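Local coordinates for protein homoserine kinase (Cytophaga hutchinsonii, PDB 4P52) that probably catalyses the ATP-dependent phosphorylation of homoserine to O-phosphohomoserine, a step on the way to threonine, as a member of the GHMP kinase family, at residues D75-K80 / H201-T206; I89-Y94 / Y130-L135; I252-R257 / D266-A271. One frame throughout, in Å; residues are numbered along the deposited sequence.

Overall arrangement
From the N terminus, the chain first reaches the loop 75-80, which waits for 201-206 before contact 1 closes over 120 intervening residues. Contact 2 opens and closes inside that span, where segment 89-94 of helix 86-98 meets segment 130-135 of helix 120-135 after 35 intervening residues. Contact 3 follows in series, a short closure between helices 253-257 and 264-273 in the C-terminal part of the kinase. Contacts 2 and 3 lie on opposite sides of the chain's centre, their own centres about 38 Å apart. Contact 1 lies about 24 Å from contact 2 and 23 Å from contact 3, centre to centre, and links a loop beside the large mixed sheet to one leaving the four-stranded antiparallel sheet.

Contact 1: D75-K80 / H201-T206; sequences DGRLPK and HVEVQT
Arg77 and Glu203 reach for each other from opposite directions across the surface, and their side chains alone make this contact; the backbones stay far apart, with Arg77 CA 13.6 Å from Glu203 CA. Followed outward, the arginine CB points toward 201-206 but meets nothing there. CG, set anti to the carbonyl carbon (chi1 -70°), passes the side chain of Asp75 in its own loop, with Arg77 CG 4.1 Å from Asp75 CB. CD continues in an extended line, and the chain then bends at chi3 (56°), which brings NE and the guanidinium round toward the second loop. NE is still 5.2 Å from Glu203 OE1. At the tip, Arg77 NH1 forms a long salt bridge to Glu203 OE1 at 3.4 Å.

Segment 75-80 belongs to the loop between strand 66-72 of the large mixed sheet and helix 86-98, whereas 201-206 leaves strand 194-200 of the four-stranded antiparallel sheet and runs into helix 206-211, with Gln205 at its N-cap. The ion pair therefore spans the two halves of the GHMP kinase fold, and Arg77 also leans on Leu114.

Glu203 answers with an extended chain beyond CG, carrying its carboxylate over one face of the guanidinium. OE2 lies above that face, 4.5 Å from Arg77 NH1, and the two flat groups are turned 58° from each other instead of meeting in a coplanar, two-pronged pairing. Both residues are exposed, and Glu203 also touches a crystal neighbour, so lattice packing may influence the pose of the carboxylate.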
ATOM      1  N   ASP A  75      24.741  30.159  -3.784  1.00 64.85           N
ATOM      2  CA  ASP A  75      26.067  30.237  -3.154  1.00 72.26           C
ATOM      3  C   ASP A  75      27.158  29.616  -4.024  1.00 68.07           C
ATOM      4  O   ASP A  75      28.055  28.943  -3.513  1.00 68.58           O
ATOM      5  CB  ASP A  75      26.067  29.618  -1.751  1.00 82.51           C
ATOM      6  CG  ASP A  75      25.966  30.663  -0.667  1.00 94.79           C
ATOM      7  OD1 ASP A  75      26.970  31.379  -0.430  1.00100.73           O
ATOM      8  OD2 ASP A  75      24.879  30.772  -0.058  1.00 96.48           O
ATOM      9  N   GLY A  76      27.058  29.843  -5.335  1.00 64.55           N
ATOM     10  CA  GLY A  76      27.955  29.256  -6.333  1.00 60.63           C
ATOM     11  C   GLY A  76      28.173  27.760  -6.208  1.00 58.50           C
ATOM     12  O   GLY A  76      29.175  27.240  -6.702  1.00 58.50           O
ATOM     13  N   ARG A  77      27.239  27.063  -5.559  1.00 56.45           N
ATOM     14  CA  ARG A  77      27.402  25.638  -5.277  1.00 56.74           C
ATOM     15  C   ARG A  77      27.099  24.732  -6.478  1.00 53.24           C
ATOM     16  O   ARG A  77      27.596  23.609  -6.544  1.00 50.84           O
ATOM     17  CB  ARG A  77      26.566  25.226  -4.065  1.00 60.98           C
ATOM     18  CG  ARG A  77      27.062  25.772  -2.734  1.00 68.82           C
ATOM     19  CD  ARG A  77      26.170  25.311  -1.591  1.00 80.10           C
ATOM     20  NE  ARG A  77      26.057  23.847  -1.549  1.00 92.43           N
ATOM     21  CZ  ARG A  77      25.180  23.166  -0.809  1.00 95.71           C
ATOM     22  NH1 ARG A  77      24.319  23.806  -0.028  1.00 94.79           N
ATOM     23  NH2 ARG A  77      25.164  21.836  -0.850  1.00 93.51           N
ATOM     24  N   LEU A  78      26.292  25.220  -7.420  1.00 51.43           N
ATOM     25  CA  LEU A  78      25.845  24.403  -8.556  1.00 48.07           C
ATOM     26  C   LEU A  78      26.781  24.486  -9.753  1.00 48.31           C
ATOM     27  O   LEU A  78      27.357  25.557 -10.020  1.00 47.14           O
ATOM     28  CB  LEU A  78      24.445  24.816  -8.999  1.00 45.46           C
ATOM     29  CG  LEU A  78      23.260  24.409  -8.123  1.00 44.60           C
ATOM     30  CD1 LEU A  78      22.003  25.109  -8.644  1.00 43.88           C
ATOM     31  CD2 LEU A  78      23.087  22.890  -8.015  1.00 40.48           C
ATOM     32  N   PRO A  79      26.907  23.366 -10.500  1.00 48.78           N
ATOM     33  CA  PRO A  79      27.755  23.302 -11.718  1.00 50.81           C
ATOM     34  C   PRO A  79      27.354  24.300 -12.826  1.00 53.31           C
ATOM     35  O   PRO A  79      26.242  24.245 -13.353  1.00 51.15           O
ATOM     36  CB  PRO A  79      27.609  21.841 -12.201  1.00 48.82           C
ATOM     37  CG  PRO A  79      26.446  21.274 -11.440  1.00 47.40           C
ATOM     38  CD  PRO A  79      26.294  22.060 -10.168  1.00 45.98           C
ATOM     39  N   LYS A  80      28.268  25.201 -13.171  1.00 58.07           N
ATOM     40  CA  LYS A  80      28.043  26.152 -14.256  1.00 61.30           C
ATOM     41  C   LYS A  80      28.215  25.487 -15.643  1.00 58.92           C
ATOM     42  O   LYS A  80      27.701  25.984 -16.638  1.00 59.92           O
ATOM     43  CB  LYS A  80      28.961  27.387 -14.093  1.00 67.30           C
ATOM     44  CG  LYS A  80      28.623  28.344 -12.935  1.00 71.75           C
ATOM     45  CD  LYS A  80      27.637  29.450 -13.356  1.00 76.58           C
ATOM     46  CE  LYS A  80      27.673  30.703 -12.458  1.00 75.13           C
ATOM     47  NZ  LYS A  80      26.764  31.833 -12.878  1.00 66.35           N
ATOM     48  N   HIS A 201      17.503  25.790   9.377  1.00 29.06           N
ATOM     49  CA  HIS A 201      18.701  26.352   8.727  1.00 30.28           C
ATOM     50  C   HIS A 201      19.977  25.630   9.138  1.00 32.42           C
ATOM     51  O   HIS A 201      20.834  26.165   9.829  1.00 35.25           O
ATOM     52  CB  HIS A 201      18.796  27.847   8.977  1.00 30.10           C
ATOM     53  CG  HIS A 201      17.677  28.623   8.355  1.00 30.78           C
ATOM     54  ND1 HIS A 201      17.365  29.915   8.731  1.00 32.44           N
ATOM     55  CD2 HIS A 201      16.797  28.290   7.380  1.00 29.27           C
ATOM     56  CE1 HIS A 201      16.345  30.347   8.008  1.00 31.65           C
ATOM     57  NE2 HIS A 201      15.985  29.381   7.181  1.00 31.07           N
ATOM     58  N   VAL A 202      20.085  24.393   8.697  1.00 31.85           N
ATOM     59  CA  VAL A 202      21.211  23.547   9.033  1.00 33.95           C
ATOM     60  C   VAL A 202      21.290  22.547   7.884  1.00 34.26           C
ATOM     61  O   VAL A 202      20.294  22.305   7.204  1.00 32.46           O
ATOM     62  CB  VAL A 202      20.997  22.864  10.418  1.00 34.29           C
ATOM     63  CG1 VAL A 202      19.867  21.841  10.396  1.00 31.59           C
ATOM     64  CG2 VAL A 202      22.258  22.186  10.855  1.00 37.02           C
ATOM     65  N   GLU A 203      22.452  22.004   7.596  1.00 38.29           N
ATOM     66  CA  GLU A 203      22.455  21.065   6.504  1.00 46.17           C
ATOM     67  C   GLU A 203      22.912  19.678   6.857  1.00 50.45           C
ATOM     68  O   GLU A 203      24.013  19.454   7.300  1.00 53.95           O
ATOM     69  CB  GLU A 203      23.099  21.613   5.231  1.00 56.39           C
ATOM     70  CG  GLU A 203      24.536  22.052   5.358  1.00 70.50           C
ATOM     71  CD  GLU A 203      25.082  22.575   4.041  1.00 83.88           C
ATOM     72  OE1 GLU A 203      24.315  23.266   3.333  1.00 88.31           O
ATOM     73  OE2 GLU A 203      26.268  22.301   3.718  1.00 84.25           O
ATOM     74  N   VAL A 204      21.986  18.759   6.680  1.00 57.04           N
ATOM     75  CA  VAL A 204      22.230  17.339   6.745  1.00 58.42           C
ATOM     76  C   VAL A 204      22.478  16.924   5.296  1.00 56.07           C
ATOM     77  O   VAL A 204      21.647  17.222   4.398  1.00 53.11           O
ATOM     78  CB  VAL A 204      20.967  16.632   7.295  1.00 58.20           C
ATOM     79  CG1 VAL A 204      21.000  15.126   7.053  1.00 63.06           C
ATOM     80  CG2 VAL A 204      20.762  16.975   8.764  1.00 53.58           C
ATOM     81  N   GLN A 205      23.611  16.250   5.073  1.00 52.94           N
ATOM     82  CA  GLN A 205      23.937  15.692   3.762  1.00 55.20           C
ATOM     83  C   GLN A 205      22.930  14.619   3.274  1.00 61.32           C
ATOM     84  O   GLN A 205      22.417  13.819   4.081  1.00 64.88           O
ATOM     85  CB  GLN A 205      25.362  15.133   3.780  1.00 55.25           C
ATOM     86  CG  GLN A 205      26.436  16.178   4.022  1.00 57.30           C
ATOM     87  CD  GLN A 205      26.311  17.411   3.129  1.00 63.15           C
ATOM     88  OE1 GLN A 205      26.090  18.529   3.610  1.00 62.87           O
ATOM     89  NE2 GLN A 205      26.450  17.211   1.821  1.00 66.49           N
ATOM     90  N   THR A 206      22.636  14.613   1.966  1.00 63.28           N
ATOM     91  CA  THR A 206      21.827  13.537   1.345  1.00 61.47           C
ATOM     92  C   THR A 206      22.611  12.224   1.415  1.00 59.15           C
ATOM     93  O   THR A 206      22.037  11.157   1.700  1.00 57.10           O
ATOM     94  CB  THR A 206      21.421  13.860  -0.116  1.00 59.52           C
ATOM     95  OG1 THR A 206      20.667  15.076  -0.133  1.00 63.47           O
ATOM     96  CG2 THR A 206      20.550  12.740  -0.720  1.00 56.83           C
TER

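Contact 2: I89-Y94 / Y130-L135; sequences ISILRY and YAINQL
Ile132 fills the space between Ile91 and Tyr94, and this apolar wedge is the tightly packed part of the contact. Its CG2 methyl sits over one face of the Tyr94 ring, 3.9 Å from the ring centroid and displaced toward the rim, a CH-pi contact. The other branch, Ile132 CG1, meets Ile91 CG2 at 3.9 Å. The ring lies in place because Tyr94 CG is anti to the backbone N (chi1 169°), which sends the phenol across toward the facing helix.

Beyond the ring the character changes from close hydrocarbon packing to polar, hydrated contact. Tyr94 OH donates to Asn133 OD1 at 2.6 Å, arriving in the carbonyl plane on a lone pair, with the amide turned 77° from the ring. A water then bridges the same region: it donates to Tyr94 OH at 2.7 Å and to the backbone oxygen Asn133 O, close to where helix 120-135 ends. The phenol oxygen thus gives one bond and accepts another, which should fix the rotation of its hydroxyl, while Asn133 ND2 is held by Met140 O and so keeps the amide oriented.

Over segments 89-94 and 130-135 the helix axes come within 10.0 Å and cross at -36°. Helix 120-135 follows the glycine-rich loop that in GHMP kinases characteristically binds the phosphates of ATP. On the sheet side of the pair, Leu58 of strand 52-61 touches both Ile91 and Ile132; strand 26-36 lies against Ala131 and Leu135, and helix 146-157 packs on the Ile89 and Arg93 side of helix 86-98.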
ATOM      1  N   ILE A  89      21.396  19.391 -19.033  1.00 42.13           N
ATOM      2  CA  ILE A  89      21.451  18.003 -19.522  1.00 42.62           C
ATOM      3  C   ILE A  89      20.064  17.600 -20.000  1.00 41.86           C
ATOM      4  O   ILE A  89      19.910  17.098 -21.107  1.00 44.03           O
ATOM      5  CB  ILE A  89      22.004  17.003 -18.466  1.00 43.56           C
ATOM      6  CG1 ILE A  89      23.500  17.253 -18.211  1.00 45.22           C
ATOM      7  CG2 ILE A  89      21.778  15.544 -18.894  1.00 41.65           C
ATOM      8  CD1 ILE A  89      24.017  16.639 -16.915  1.00 45.01           C
ATOM      9  N   SER A  90      19.058  17.855 -19.170  1.00 40.71           N
ATOM     10  CA  SER A  90      17.662  17.565 -19.507  1.00 41.25           C
ATOM     11  C   SER A  90      17.192  18.182 -20.816  1.00 39.85           C
ATOM     12  O   SER A  90      16.572  17.502 -21.656  1.00 40.03           O
ATOM     13  CB  SER A  90      16.772  18.106 -18.412  1.00 43.46           C
ATOM     14  OG  SER A  90      17.189  17.576 -17.182  1.00 48.49           O
ATOM     15  N   ILE A  91      17.463  19.481 -20.960  1.00 37.47           N
ATOM     16  CA  ILE A  91      17.026  20.250 -22.109  1.00 35.25           C
ATOM     17  C   ILE A  91      17.781  19.797 -23.351  1.00 37.46           C
ATOM     18  O   ILE A  91      17.198  19.663 -24.428  1.00 37.56           O
ATOM     19  CB  ILE A  91      17.237  21.749 -21.849  1.00 33.27           C
ATOM     20  CG1 ILE A  91      16.312  22.212 -20.718  1.00 30.35           C
ATOM     21  CG2 ILE A  91      17.054  22.561 -23.132  1.00 33.21           C
ATOM     22  CD1 ILE A  91      16.569  23.627 -20.250  1.00 29.35           C
ATOM     23  N   LEU A  92      19.078  19.534 -23.194  1.00 39.05           N
ATOM     24  CA  LEU A  92      19.874  19.040 -24.313  1.00 41.28           C
ATOM     25  C   LEU A  92      19.327  17.715 -24.842  1.00 43.55           C
ATOM     26  O   LEU A  92      19.244  17.523 -26.066  1.00 45.76           O
ATOM     27  CB  LEU A  92      21.353  18.935 -23.943  1.00 42.00           C
ATOM     28  CG  LEU A  92      22.355  18.656 -25.084  1.00 45.61           C
ATOM     29  CD1 LEU A  92      22.259  19.606 -26.291  1.00 44.79           C
ATOM     30  CD2 LEU A  92      23.773  18.606 -24.512  1.00 46.77           C
ATOM     31  N   ARG A  93      18.927  16.825 -23.924  1.00 43.72           N
ATOM     32  CA  ARG A  93      18.400  15.512 -24.295  1.00 46.71           C
ATOM     33  C   ARG A  93      17.072  15.654 -24.979  1.00 45.97           C
ATOM     34  O   ARG A  93      16.787  14.931 -25.936  1.00 50.66           O
ATOM     35  CB  ARG A  93      18.269  14.569 -23.098  1.00 53.43           C
ATOM     36  CG  ARG A  93      19.593  14.136 -22.462  1.00 65.27           C
ATOM     37  CD  ARG A  93      20.547  13.398 -23.410  1.00 79.61           C
ATOM     38  NE  ARG A  93      20.016  12.118 -23.891  1.00 93.02           N
ATOM     39  CZ  ARG A  93      19.856  11.025 -23.142  1.00104.31           C
ATOM     40  NH1 ARG A  93      20.168  11.031 -21.848  1.00104.48           N
ATOM     41  NH2 ARG A  93      19.367   9.918 -23.688  1.00110.10           N
ATOM     42  N   TYR A  94      16.269  16.600 -24.515  1.00 42.00           N
ATOM     43  CA  TYR A  94      14.967  16.813 -25.100  1.00 41.13           C
ATOM     44  C   TYR A  94      15.163  17.235 -26.557  1.00 43.46           C
ATOM     45  O   TYR A  94      14.623  16.599 -27.473  1.00 45.12           O
ATOM     46  CB  TYR A  94      14.189  17.838 -24.272  1.00 38.58           C
ATOM     47  CG  TYR A  94      12.906  18.373 -24.886  1.00 36.58           C
ATOM     48  CD1 TYR A  94      12.937  19.439 -25.777  1.00 35.58           C
ATOM     49  CD2 TYR A  94      11.659  17.847 -24.535  1.00 35.05           C
ATOM     50  CE1 TYR A  94      11.771  19.953 -26.321  1.00 34.87           C
ATOM     51  CE2 TYR A  94      10.483  18.354 -25.093  1.00 34.22           C
ATOM     52  CZ  TYR A  94      10.546  19.412 -25.985  1.00 34.39           C
ATOM     53  OH  TYR A  94       9.402  19.947 -26.550  1.00 33.94           O
ATOM     54  N   TYR A 130       9.755  21.495 -18.660  1.00 27.70           N
ATOM     55  CA  TYR A 130       8.498  22.138 -18.883  1.00 27.00           C
ATOM     56  C   TYR A 130       8.709  23.365 -19.726  1.00 28.18           C
ATOM     57  O   TYR A 130       7.988  23.561 -20.701  1.00 29.63           O
ATOM     58  CB  TYR A 130       7.906  22.557 -17.564  1.00 26.13           C
ATOM     59  CG  TYR A 130       6.465  22.886 -17.641  1.00 27.55           C
ATOM     60  CD1 TYR A 130       5.501  21.871 -17.606  1.00 30.05           C
ATOM     61  CD2 TYR A 130       6.037  24.214 -17.747  1.00 27.93           C
ATOM     62  CE1 TYR A 130       4.131  22.166 -17.659  1.00 31.13           C
ATOM     63  CE2 TYR A 130       4.681  24.525 -17.813  1.00 29.33           C
ATOM     64  CZ  TYR A 130       3.734  23.490 -17.770  1.00 31.85           C
ATOM     65  OH  TYR A 130       2.397  23.777 -17.823  1.00 35.21           O
ATOM     66  N   ALA A 131       9.697  24.182 -19.352  1.00 27.46           N
ATOM     67  CA  ALA A 131       9.990  25.431 -20.057  1.00 27.40           C
ATOM     68  C   ALA A 131      10.273  25.209 -21.524  1.00 28.82           C
ATOM     69  O   ALA A 131       9.630  25.846 -22.365  1.00 29.05           O
ATOM     70  CB  ALA A 131      11.149  26.171 -19.417  1.00 27.08           C
ATOM     71  N   ILE A 132      11.216  24.308 -21.831  1.00 29.33           N
ATOM     72  CA  ILE A 132      11.665  24.105 -23.216  1.00 30.28           C
ATOM     73  C   ILE A 132      10.514  23.601 -24.074  1.00 31.79           C
ATOM     74  O   ILE A 132      10.349  24.019 -25.238  1.00 33.68           O
ATOM     75  CB  ILE A 132      12.918  23.193 -23.324  1.00 30.84           C
ATOM     76  CG1 ILE A 132      13.511  23.226 -24.734  1.00 32.09           C
ATOM     77  CG2 ILE A 132      12.625  21.750 -22.942  1.00 30.70           C
ATOM     78  CD1 ILE A 132      14.051  24.586 -25.139  1.00 32.61           C
ATOM     79  N   ASN A 133       9.685  22.752 -23.477  1.00 31.23           N
ATOM     80  CA  ASN A 133       8.566  22.180 -24.193  1.00 32.38           C
ATOM     81  C   ASN A 133       7.516  23.229 -24.565  1.00 32.95           C
ATOM     82  O   ASN A 133       7.022  23.272 -25.690  1.00 34.61           O
ATOM     83  CB  ASN A 133       7.947  21.040 -23.381  1.00 32.32           C
ATOM     84  CG  ASN A 133       6.905  20.270 -24.168  1.00 33.42           C
ATOM     85  OD1 ASN A 133       7.179  19.768 -25.275  1.00 34.30           O
ATOM     86  ND2 ASN A 133       5.706  20.149 -23.593  1.00 31.73           N
ATOM     87  N   GLN A 134       7.186  24.101 -23.628  1.00 32.50           N
ATOM     88  CA  GLN A 134       6.225  25.110 -23.953  1.00 33.95           C
ATOM     89  C   GLN A 134       6.809  26.135 -24.918  1.00 35.16           C
ATOM     90  O   GLN A 134       6.184  26.466 -25.912  1.00 36.25           O
ATOM     91  CB  GLN A 134       5.635  25.764 -22.716  1.00 35.57           C
ATOM     92  CG  GLN A 134       4.494  26.698 -23.114  1.00 40.06           C
ATOM     93  CD  GLN A 134       3.511  26.976 -21.996  1.00 42.40           C
ATOM     94  OE1 GLN A 134       3.197  26.079 -21.205  1.00 44.85           O
ATOM     95  NE2 GLN A 134       3.015  28.224 -21.919  1.00 39.12           N
ATOM     96  N   LEU A 135       8.021  26.602 -24.652  1.00 36.01           N
ATOM     97  CA  LEU A 135       8.688  27.584 -25.509  1.00 37.04           C
ATOM     98  C   LEU A 135       8.794  27.165 -26.985  1.00 38.45           C
ATOM     99  O   LEU A 135       8.664  28.000 -27.870  1.00 39.50           O
ATOM    100  CB  LEU A 135      10.079  27.915 -24.963  1.00 36.96           C
ATOM    101  CG  LEU A 135      10.910  28.962 -25.723  1.00 37.71           C
ATOM    102  CD1 LEU A 135      10.397  30.376 -25.504  1.00 37.56           C
ATOM    103  CD2 LEU A 135      12.346  28.866 -25.259  1.00 37.23           C
TER
HETATM  104  O   HOH W   1       7.951  21.908 -27.779  1.00 35.51           O

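Contact 3: I252-R257 / D266-A271; sequences IVEPAR and DVKKAA
Lys268 and Glu254 approach from opposite directions, the Lys268 ammonium set against the Glu254 carboxylate. The salt bridge is closest at Lys268 NZ to Glu254 OE1, 2.7 Å. The second oxygen is engaged too, through a weak hydrogen bond from Lys268 NZ to Glu254 OE2 at 3.1 Å, so the nitrogen addresses both arms of the carboxylate. The backbones are well separated, with Glu254 CA 11.2 Å from Lys268 CA, and the reach is shared: Glu254 stays extended, whereas Lys268 bends at chi2 and again at chi4 (106°) to turn its amine to the acid.

Each charged group has a further partner on strand 278-281. Glu254 OE1 is also hydrogen-bonded to Ser280 OG, giving this oxygen two partners, and Lys268 NZ makes a weak hydrogen bond to Cys279 O. Asp250 takes the backbone N-H groups leading into the helix: OD1 those of Ile252 and Val253, OD2 that of Glu254. With an alanine at Glu254, Lys268 would probably be left without its carboxylate mate and Ser280 OG without its acceptor.

This polar cluster at the surface lies in the C-terminal part of the GHMP kinase fold and ties the two helices to strand 278-281, outermost within this chain in the four-stranded antiparallel sheet. Helix 264-273 is backed by helix 295-310, where Val267 and Ala271 rest on Met305, while Ile252, in the loop just before the other helix, packs on Leu219 of the second subunit.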
ATOM      1  N   ILE A 252      10.948   2.092   9.830  1.00 29.81           N
ATOM      2  CA  ILE A 252      12.201   1.689   9.221  1.00 28.72           C
ATOM      3  C   ILE A 252      13.141   2.866   8.972  1.00 28.46           C
ATOM      4  O   ILE A 252      14.273   2.859   9.459  1.00 29.36           O
ATOM      5  CB  ILE A 252      11.952   0.900   7.917  1.00 27.30           C
ATOM      6  CG1 ILE A 252      11.364  -0.460   8.265  1.00 27.65           C
ATOM      7  CG2 ILE A 252      13.232   0.740   7.106  1.00 26.42           C
ATOM      8  CD1 ILE A 252      10.423  -0.989   7.218  1.00 27.55           C
ATOM      9  N   VAL A 253      12.665   3.860   8.227  1.00 26.76           N
ATOM     10  CA  VAL A 253      13.514   4.914   7.691  1.00 26.18           C
ATOM     11  C   VAL A 253      13.687   6.043   8.701  1.00 26.25           C
ATOM     12  O   VAL A 253      14.802   6.365   9.079  1.00 27.23           O
ATOM     13  CB  VAL A 253      12.969   5.466   6.348  1.00 25.71           C
ATOM     14  CG1 VAL A 253      13.770   6.675   5.878  1.00 24.39           C
ATOM     15  CG2 VAL A 253      13.036   4.386   5.290  1.00 27.48           C
ATOM     16  N   GLU A 254      12.586   6.633   9.140  1.00 26.30           N
ATOM     17  CA  GLU A 254      12.632   7.712  10.125  1.00 28.57           C
ATOM     18  C   GLU A 254      13.463   7.370  11.393  1.00 28.72           C
ATOM     19  O   GLU A 254      14.323   8.155  11.761  1.00 29.29           O
ATOM     20  CB  GLU A 254      11.226   8.147  10.494  1.00 31.27           C
ATOM     21  CG  GLU A 254      11.162   9.294  11.475  1.00 35.85           C
ATOM     22  CD  GLU A 254       9.867   9.266  12.282  1.00 41.98           C
ATOM     23  OE1 GLU A 254       8.801   9.660  11.731  1.00 40.96           O
ATOM     24  OE2 GLU A 254       9.929   8.842  13.469  1.00 44.08           O
ATOM     25  N   PRO A 255      13.241   6.195  12.039  1.00 27.34           N
ATOM     26  CA  PRO A 255      14.114   5.905  13.193  1.00 26.75           C
ATOM     27  C   PRO A 255      15.617   5.869  12.839  1.00 26.83           C
ATOM     28  O   PRO A 255      16.433   6.247  13.666  1.00 28.83           O
ATOM     29  CB  PRO A 255      13.657   4.518  13.676  1.00 26.03           C
ATOM     30  CG  PRO A 255      12.417   4.185  12.918  1.00 25.82           C
ATOM     31  CD  PRO A 255      12.327   5.075  11.721  1.00 26.45           C
ATOM     32  N   ALA A 256      15.972   5.443  11.626  1.00 24.94           N
ATOM     33  CA  ALA A 256      17.366   5.483  11.180  1.00 24.25           C
ATOM     34  C   ALA A 256      17.877   6.902  10.889  1.00 24.61           C
ATOM     35  O   ALA A 256      18.979   7.246  11.311  1.00 25.79           O
ATOM     36  CB  ALA A 256      17.589   4.560   9.982  1.00 23.44           C
ATOM     37  N   ARG A 257      17.090   7.721  10.189  1.00 23.39           N
ATOM     38  CA  ARG A 257      17.520   9.062   9.791  1.00 24.08           C
ATOM     39  C   ARG A 257      17.363  10.158  10.835  1.00 24.77           C
ATOM     40  O   ARG A 257      18.049  11.171  10.799  1.00 25.16           O
ATOM     41  CB  ARG A 257      16.752   9.507   8.578  1.00 24.50           C
ATOM     42  CG  ARG A 257      17.270   8.888   7.324  1.00 26.17           C
ATOM     43  CD  ARG A 257      16.476   9.390   6.146  1.00 26.32           C
ATOM     44  NE  ARG A 257      17.160   8.986   4.932  1.00 27.82           N
ATOM     45  CZ  ARG A 257      16.610   8.967   3.734  1.00 28.24           C
ATOM     46  NH1 ARG A 257      15.336   9.323   3.560  1.00 28.81           N
ATOM     47  NH2 ARG A 257      17.347   8.581   2.718  1.00 28.98           N
ATOM     48  N   ASP A 266      11.723  16.363  19.403  1.00 32.47           N
ATOM     49  CA  ASP A 266      10.954  17.451  20.000  1.00 34.51           C
ATOM     50  C   ASP A 266      10.034  18.125  19.002  1.00 31.60           C
ATOM     51  O   ASP A 266       8.911  18.507  19.346  1.00 31.49           O
ATOM     52  CB  ASP A 266      11.867  18.505  20.592  1.00 41.47           C
ATOM     53  CG  ASP A 266      12.653  17.990  21.774  1.00 52.58           C
ATOM     54  OD1 ASP A 266      12.099  17.185  22.574  1.00 53.13           O
ATOM     55  OD2 ASP A 266      13.834  18.400  21.890  1.00 58.66           O
ATOM     56  N   VAL A 267      10.517  18.281  17.771  1.00 28.61           N
ATOM     57  CA  VAL A 267       9.744  18.955  16.751  1.00 26.19           C
ATOM     58  C   VAL A 267       8.540  18.087  16.389  1.00 26.01           C
ATOM     59  O   VAL A 267       7.433  18.600  16.242  1.00 25.33           O
ATOM     60  CB  VAL A 267      10.590  19.299  15.516  1.00 24.43           C
ATOM     61  CG1 VAL A 267       9.711  19.783  14.390  1.00 23.56           C
ATOM     62  CG2 VAL A 267      11.620  20.362  15.850  1.00 24.91           C
ATOM     63  N   LYS A 268       8.745  16.776  16.297  1.00 26.29           N
ATOM     64  CA  LYS A 268       7.676  15.860  15.928  1.00 27.37           C
ATOM     65  C   LYS A 268       6.613  15.854  17.018  1.00 30.11           C
ATOM     66  O   LYS A 268       5.408  15.966  16.743  1.00 31.15           O
ATOM     67  CB  LYS A 268       8.225  14.460  15.730  1.00 29.23           C
ATOM     68  CG  LYS A 268       7.351  13.550  14.887  1.00 30.72           C
ATOM     69  CD  LYS A 268       7.320  12.164  15.479  1.00 31.98           C
ATOM     70  CE  LYS A 268       6.423  11.240  14.677  1.00 32.97           C
ATOM     71  NZ  LYS A 268       7.301  10.334  13.910  1.00 34.74           N
ATOM     72  N   LYS A 269       7.067  15.772  18.263  1.00 31.28           N
ATOM     73  CA  LYS A 269       6.168  15.768  19.392  1.00 32.91           C
ATOM     74  C   LYS A 269       5.383  17.055  19.458  1.00 32.60           C
ATOM     75  O   LYS A 269       4.202  17.043  19.788  1.00 35.55           O
ATOM     76  CB  LYS A 269       6.923  15.570  20.693  1.00 37.10           C
ATOM     77  CG  LYS A 269       6.008  15.115  21.815  1.00 43.00           C
ATOM     78  CD  LYS A 269       6.692  15.218  23.160  1.00 49.33           C
ATOM     79  CE  LYS A 269       5.663  15.330  24.273  1.00 55.76           C
ATOM     80  NZ  LYS A 269       6.395  15.721  25.508  1.00 60.14           N
ATOM     81  N   ALA A 270       6.027  18.171  19.144  1.00 30.05           N
ATOM     82  CA  ALA A 270       5.329  19.444  19.177  1.00 29.27           C
ATOM     83  C   ALA A 270       4.233  19.497  18.081  1.00 28.44           C
ATOM     84  O   ALA A 270       3.134  19.985  18.317  1.00 29.61           O
ATOM     85  CB  ALA A 270       6.322  20.603  19.059  1.00 28.70           C
ATOM     86  N   ALA A 271       4.521  18.964  16.900  1.00 26.31           N
ATOM     87  CA  ALA A 271       3.528  18.907  15.847  1.00 25.44           C
ATOM     88  C   ALA A 271       2.362  18.013  16.248  1.00 27.06           C
ATOM     89  O   ALA A 271       1.202  18.373  16.040  1.00 27.96           O
ATOM     90  CB  ALA A 271       4.139  18.430  14.542  1.00 23.65           C
TER